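Long-range contact in fiber protein (Human adenovirus 14, PDB 3F0Y), which forms the trimeric knob at the tip of the adenovirus fibre and probably engages the cellular receptor CD46: residues A[75-80]-A[174-179]. Numbering follows the deposited sequence.
Sequences NFTAEL and RITWSW
Phe76 carries CG between its backbone N and carbonyl carbon (chi1 54°), and Trp177 carries CG anti to its carbonyl carbon (chi1 -71°). These torsions set the two CG atoms on the same face of the sheet. The Phe76 ring lies against Trp177 CB, which sits over one face of the phenyl, 3.8 Å from its centroid, as a CH-pi contact. The phenyl and the five-membered ring of the indole are nearly parallel but slid apart, so they barely overlap. At the edge of the indole, CZ3 meets Ala78 CB at 3.8 Å. Ile175 CG2 packs on an indole face, toward its rim. The CE1 atom of the phenyl also touches Trp179 CZ3 at 4.1 Å.

The opposite face of the sheet is polar. Thr77 and Thr176 form a non-hydrogen-bonded pair, and their OG1 atoms share a hydrogen bond of 2.7 Å. Next along, Arg174 NE donates to Glu79 OE2 at 3.1 Å in a salt bridge. OE2 lies near the guanidinium plane, while NE meets it from above the carboxylate plane. A water donates to the same OE2 and accepts from Arg174 NH2, closing a second link. Arg174 NH1 is held by Arg163 O.

The backbones run antiparallel. Phe76 and Trp177 exchange two N-H...O bonds, as do Ala78 and Ile175; Ala78 N to Ile175 O is 2.7 Å. The pairing joins strand 73-82, outermost in its four-stranded sheet within the chain, to strand 171-180. Strand 151-160 flanks 171-180 on its other side, where Thr176 and Ser157 are joined by a backbone hydrogen bond. The aromatic face looks into the knob's beta-sandwich: Trp177 packs on Leu41 of strand 39-48 and on Val56 and Val58 of strand 51-60.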
ATOM      1  N   ASN A  75     -14.139  10.938  15.931  1.00 19.93           N
ATOM      2  CA  ASN A  75     -13.232  11.391  14.892  1.00 19.97           C
ATOM      3  C   ASN A  75     -12.166  12.301  15.491  1.00 19.80           C
ATOM      4  O   ASN A  75     -12.441  13.077  16.413  1.00 19.85           O
ATOM      5  CB  ASN A  75     -13.982  12.096  13.756  1.00 20.19           C
ATOM      6  CG  ASN A  75     -14.569  13.425  14.176  1.00 21.20           C
ATOM      7  OD1 ASN A  75     -14.049  14.482  13.819  1.00 23.29           O
ATOM      8  ND2 ASN A  75     -15.651  13.381  14.944  1.00 22.34           N
ATOM      9  N   PHE A  76     -10.943  12.173  14.991  1.00 19.50           N
ATOM     10  CA  PHE A  76      -9.867  13.076  15.370  1.00 19.41           C
ATOM     11  C   PHE A  76      -8.907  13.242  14.202  1.00 19.44           C
ATOM     12  O   PHE A  76      -8.665  12.299  13.444  1.00 19.31           O
ATOM     13  CB  PHE A  76      -9.145  12.592  16.633  1.00 19.01           C
ATOM     14  CG  PHE A  76      -8.636  11.178  16.556  1.00 18.70           C
ATOM     15  CD1 PHE A  76      -9.407  10.121  17.017  1.00 18.46           C
ATOM     16  CD2 PHE A  76      -7.371  10.907  16.051  1.00 18.44           C
ATOM     17  CE1 PHE A  76      -8.936   8.817  16.958  1.00 18.66           C
ATOM     18  CE2 PHE A  76      -6.894   9.605  15.989  1.00 18.24           C
ATOM     19  CZ  PHE A  76      -7.677   8.560  16.446  1.00 18.32           C
ATOM     20  N   THR A  77      -8.381  14.454  14.059  1.00 19.63           N
ATOM     21  CA  THR A  77      -7.592  14.822  12.894  1.00 19.81           C
ATOM     22  C   THR A  77      -6.214  15.325  13.296  1.00 20.05           C
ATOM     23  O   THR A  77      -6.087  16.154  14.197  1.00 19.92           O
ATOM     24  CB  THR A  77      -8.303  15.914  12.075  1.00 19.83           C
ATOM     25  OG1 THR A  77      -9.580  15.429  11.647  1.00 20.10           O
ATOM     26  CG2 THR A  77      -7.477  16.308  10.853  1.00 19.59           C
ATOM     27  N   ALA A  78      -5.189  14.796  12.633  1.00 20.17           N
ATOM     28  CA  ALA A  78      -3.838  15.327  12.732  1.00 20.35           C
ATOM     29  C   ALA A  78      -3.656  16.291  11.568  1.00 20.46           C
ATOM     30  O   ALA A  78      -3.593  15.868  10.415  1.00 20.65           O
ATOM     31  CB  ALA A  78      -2.818  14.205  12.665  1.00 20.27           C
ATOM     32  N   GLU A  79      -3.607  17.584  11.876  1.00 20.70           N
ATOM     33  CA  GLU A  79      -3.399  18.622  10.875  1.00 20.89           C
ATOM     34  C   GLU A  79      -1.927  19.011  10.862  1.00 20.90           C
ATOM     35  O   GLU A  79      -1.397  19.473  11.871  1.00 20.71           O
ATOM     36  CB  GLU A  79      -4.242  19.855  11.195  1.00 21.02           C
ATOM     37  CG  GLU A  79      -5.740  19.642  11.081  1.00 21.51           C
ATOM     38  CD  GLU A  79      -6.511  20.937  11.231  1.00 21.65           C
ATOM     39  OE1 GLU A  79      -6.256  21.672  12.208  1.00 23.33           O
ATOM     40  OE2 GLU A  79      -7.372  21.226  10.372  1.00 23.53           O
ATOM     41  N   LEU A  80      -1.275  18.817   9.719  1.00 20.90           N
ATOM     42  CA  LEU A  80       0.144  19.122   9.573  1.00 20.97           C
ATOM     43  C   LEU A  80       0.310  20.237   8.551  1.00 20.95           C
ATOM     44  O   LEU A  80      -0.003  20.060   7.375  1.00 20.89           O
ATOM     45  CB  LEU A  80       0.921  17.877   9.138  1.00 20.94           C
ATOM     46  CG  LEU A  80       0.666  16.600   9.945  1.00 20.97           C
ATOM     47  CD1 LEU A  80       1.498  15.460   9.388  1.00 20.92           C
ATOM     48  CD2 LEU A  80       0.957  16.808  11.428  1.00 20.88           C
ATOM     49  N   ARG A 174      -3.767  16.722   6.247  1.00 17.68           N
ATOM     50  CA  ARG A 174      -4.764  16.543   7.295  1.00 17.70           C
ATOM     51  C   ARG A 174      -5.217  15.092   7.289  1.00 17.48           C
ATOM     52  O   ARG A 174      -5.815  14.633   6.321  1.00 17.46           O
ATOM     53  CB  ARG A 174      -5.959  17.461   7.059  1.00 17.78           C
ATOM     54  CG  ARG A 174      -5.646  18.945   7.160  1.00 17.92           C
ATOM     55  CD  ARG A 174      -6.927  19.755   7.103  1.00 18.27           C
ATOM     56  NE  ARG A 174      -6.720  21.188   7.319  1.00 18.48           N
ATOM     57  CZ  ARG A 174      -6.540  22.093   6.358  1.00 19.11           C
ATOM     58  NH1 ARG A 174      -6.508  21.742   5.076  1.00 19.61           N
ATOM     59  NH2 ARG A 174      -6.384  23.369   6.690  1.00 19.25           N
ATOM     60  N   ILE A 175      -4.920  14.376   8.371  1.00 17.33           N
ATOM     61  CA  ILE A 175      -5.238  12.957   8.484  1.00 17.21           C
ATOM     62  C   ILE A 175      -6.323  12.779   9.536  1.00 17.08           C
ATOM     63  O   ILE A 175      -6.105  13.076  10.708  1.00 16.99           O
ATOM     64  CB  ILE A 175      -4.001  12.130   8.894  1.00 17.17           C
ATOM     65  CG1 ILE A 175      -2.793  12.484   8.019  1.00 17.21           C
ATOM     66  CG2 ILE A 175      -4.302  10.644   8.797  1.00 17.20           C
ATOM     67  CD1 ILE A 175      -1.495  11.870   8.502  1.00 17.22           C
ATOM     68  N   THR A 176      -7.488  12.295   9.109  1.00 16.98           N
ATOM     69  CA  THR A 176      -8.638  12.126   9.993  1.00 17.05           C
ATOM     70  C   THR A 176      -8.936  10.651  10.219  1.00 17.07           C
ATOM     71  O   THR A 176      -9.239   9.923   9.276  1.00 16.88           O
ATOM     72  CB  THR A 176      -9.900  12.789   9.408  1.00 16.93           C
ATOM     73  OG1 THR A 176      -9.678  14.195   9.261  1.00 16.70           O
ATOM     74  CG2 THR A 176     -11.109  12.561  10.318  1.00 16.97           C
ATOM     75  N   TRP A 177      -8.838  10.224  11.476  1.00 17.25           N
ATOM     76  CA  TRP A 177      -9.267   8.894  11.891  1.00 17.51           C
ATOM     77  C   TRP A 177     -10.689   9.011  12.404  1.00 17.85           C
ATOM     78  O   TRP A 177     -11.004   9.942  13.148  1.00 17.67           O
ATOM     79  CB  TRP A 177      -8.388   8.363  13.022  1.00 17.39           C
ATOM     80  CG  TRP A 177      -7.003   7.991  12.614  1.00 17.09           C
ATOM     81  CD1 TRP A 177      -6.561   6.750  12.272  1.00 17.09           C
ATOM     82  CD2 TRP A 177      -5.870   8.862  12.525  1.00 16.94           C
ATOM     83  NE1 TRP A 177      -5.223   6.792  11.966  1.00 17.06           N
ATOM     84  CE2 TRP A 177      -4.773   8.077  12.116  1.00 16.99           C
ATOM     85  CE3 TRP A 177      -5.676  10.229  12.753  1.00 17.04           C
ATOM     86  CZ2 TRP A 177      -3.498   8.614  11.923  1.00 17.13           C
ATOM     87  CZ3 TRP A 177      -4.408  10.763  12.562  1.00 17.11           C
ATOM     88  CH2 TRP A 177      -3.336   9.956  12.152  1.00 17.14           C
ATOM     89  N   SER A 178     -11.544   8.072  12.016  1.00 18.23           N
ATOM     90  CA  SER A 178     -12.929   8.089  12.467  1.00 18.74           C
ATOM     91  C   SER A 178     -13.556   6.706  12.482  1.00 19.11           C
ATOM     92  O   SER A 178     -13.131   5.798  11.765  1.00 18.75           O
ATOM     93  CB  SER A 178     -13.767   9.021  11.587  1.00 18.72           C
ATOM     94  OG  SER A 178     -13.899   8.504  10.273  1.00 18.97           O
ATOM     95  N   TRP A 179     -14.577   6.554  13.317  1.00 19.74           N
ATOM     96  CA  TRP A 179     -15.439   5.390  13.241  1.00 20.44           C
ATOM     97  C   TRP A 179     -16.839   5.717  13.743  1.00 20.87           C
ATOM     98  O   TRP A 179     -17.023   6.620  14.561  1.00 20.75           O
ATOM     99  CB  TRP A 179     -14.841   4.202  13.998  1.00 20.33           C
ATOM    100  CG  TRP A 179     -14.726   4.385  15.474  1.00 20.38           C
ATOM    101  CD1 TRP A 179     -15.692   4.148  16.404  1.00 20.44           C
ATOM    102  CD2 TRP A 179     -13.564   4.805  16.199  1.00 20.32           C
ATOM    103  NE1 TRP A 179     -15.213   4.411  17.662  1.00 20.38           N
ATOM    104  CE2 TRP A 179     -13.908   4.814  17.567  1.00 20.42           C
ATOM    105  CE3 TRP A 179     -12.269   5.182  15.826  1.00 20.20           C
ATOM    106  CZ2 TRP A 179     -13.003   5.188  18.566  1.00 20.52           C
ATOM    107  CZ3 TRP A 179     -11.369   5.553  16.818  1.00 20.40           C
ATOM    108  CH2 TRP A 179     -11.742   5.552  18.171  1.00 20.39           C
TER
HETATM  109  O   HOH W   1      -7.691  23.772   9.682  1.00 39.16           O